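Local structure of peptidoglycan glycosyltransferase (Atopobium parvulum, 4OVD) at residues P293-K298 / T491-Q496. The protein is a penicillin-binding protein that combines a dimerisation domain with a penicillin-binding domain built around a five-stranded antiparallel sheet. Residues are numbered along the deposited sequence; the frame is centred on the assembly and turned at random.
Sequences PGSVFK and TGTGQQ
Ser295, in the 3-10 turn leading into helix 298-307, meets Thr493 on the edge strand 487-495 in a buried, mainly polar contact between the helical part and the five-stranded antiparallel sheet of the penicillin-binding domain. Thr493 N donates to Ser295 OG across 3.0 Å, with an angle of 154° at the hydrogen. The side-chain torsion of Ser295 (chi1 49°) sets OG between its own backbone N and carbonyl carbon, turned to the strand, where it also lies 3.2 Å from Gly492 CA. A weak return bond runs from Ser295 N to Thr493 O (3.5 Å), so each residue both gives and receives. The same carbonyl takes a CA-H...O contact from Gly294, its CA 3.3 Å from Thr493 O.

Segment 293-298 holds the SxxK motif (Ser295 to Lys298), and Thr491 and Gly492 are the Thr-Gly of the KTG motif; in this family the two line the active-site cleft side by side. As in relatives, Ser295 N and Thr493 N, 4.1 Å apart, probably form the oxyanion hole; here the second is occupied by Ser295 OG. Lys298 NZ hydrogen-bonds to Ser351 OG and Asn353 OD1, residues of the SxN motif. Glycines permit the close backbone approach: Gly294 CA and Gly494 CA are separated by 4.1 Å, while Val296 CB sits beside Gly492 CA and its side chain packs on Phe418 and Val421 of helix 418-429.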
# COMPACT_ATOMS: atom_id res chain seq x y z
N PRO A 293 4.73 -10.72 3.06
CA PRO A 293 4.94 -9.40 3.62
C PRO A 293 6.08 -9.32 4.57
O PRO A 293 6.75 -8.29 4.59
CB PRO A 293 3.59 -9.08 4.29
CG PRO A 293 2.98 -10.39 4.57
CD PRO A 293 3.41 -11.27 3.44
N GLY A 294 6.36 -10.37 5.34
CA GLY A 294 7.48 -10.20 6.22
C GLY A 294 7.20 -9.27 7.41
O GLY A 294 6.04 -9.00 7.77
N SER A 295 8.26 -8.69 7.92
CA SER A 295 8.22 -7.97 9.18
C SER A 295 7.33 -6.75 9.29
O SER A 295 6.91 -6.40 10.38
CB SER A 295 9.66 -7.81 9.72
OG SER A 295 10.47 -7.34 8.71
N VAL A 296 6.96 -6.15 8.16
CA VAL A 296 6.04 -5.03 8.22
C VAL A 296 4.66 -5.54 8.78
O VAL A 296 3.81 -4.78 9.33
CB VAL A 296 6.09 -4.42 6.79
CG1 VAL A 296 5.14 -5.11 5.84
CG2 VAL A 296 5.91 -2.95 6.77
N PHE A 297 4.44 -6.85 8.75
CA PHE A 297 3.20 -7.40 9.23
C PHE A 297 3.13 -7.40 10.80
O PHE A 297 2.05 -7.58 11.38
CB PHE A 297 3.11 -8.83 8.78
CG PHE A 297 1.71 -9.38 8.71
CD1 PHE A 297 0.87 -8.98 7.69
CD2 PHE A 297 1.22 -10.25 9.70
CE1 PHE A 297 -0.42 -9.47 7.62
CE2 PHE A 297 -0.06 -10.68 9.66
CZ PHE A 297 -0.88 -10.34 8.58
N LYS A 298 4.28 -7.22 11.48
CA LYS A 298 4.29 -7.35 12.93
C LYS A 298 3.41 -6.32 13.65
O LYS A 298 3.06 -6.51 14.78
CB LYS A 298 5.69 -7.28 13.46
CG LYS A 298 6.53 -8.40 12.92
CD LYS A 298 7.93 -8.32 13.45
CE LYS A 298 8.81 -9.33 12.72
NZ LYS A 298 10.18 -9.29 13.20
N THR A 491 9.93 -1.10 9.47
CA THR A 491 10.67 -1.68 8.39
C THR A 491 10.19 -3.11 8.17
O THR A 491 9.61 -3.74 9.02
CB THR A 491 12.14 -1.74 8.71
OG1 THR A 491 12.32 -2.31 10.02
CG2 THR A 491 12.76 -0.34 8.69
N GLY A 492 10.43 -3.61 6.98
CA GLY A 492 10.11 -4.95 6.67
C GLY A 492 11.07 -5.53 5.68
O GLY A 492 11.59 -4.84 4.83
N THR A 493 11.29 -6.83 5.83
CA THR A 493 12.00 -7.63 4.94
C THR A 493 10.96 -8.69 4.55
O THR A 493 10.54 -9.44 5.42
CB THR A 493 13.17 -8.36 5.60
OG1 THR A 493 14.09 -7.40 6.08
CG2 THR A 493 13.84 -9.26 4.56
N GLY A 494 10.54 -8.69 3.29
CA GLY A 494 9.59 -9.63 2.76
C GLY A 494 10.20 -10.47 1.62
O GLY A 494 11.40 -10.48 1.42
N GLN A 495 9.39 -11.27 0.94
CA GLN A 495 9.95 -12.08 -0.12
C GLN A 495 9.09 -12.16 -1.35
O GLN A 495 7.85 -12.07 -1.31
CB GLN A 495 10.08 -13.51 0.35
CG GLN A 495 10.93 -13.80 1.55
CD GLN A 495 12.38 -13.98 1.22
OE1 GLN A 495 12.78 -14.29 0.08
NE2 GLN A 495 13.18 -13.78 2.22
N GLN A 496 9.76 -12.36 -2.46
CA GLN A 496 9.09 -12.63 -3.70
C GLN A 496 8.50 -14.05 -3.65
O GLN A 496 8.99 -14.96 -2.98
CB GLN A 496 10.05 -12.51 -4.87
CG GLN A 496 10.43 -11.06 -5.01
CD GLN A 496 10.84 -10.73 -6.40
OE1 GLN A 496 11.70 -11.41 -6.99
NE2 GLN A 496 10.22 -9.69 -6.95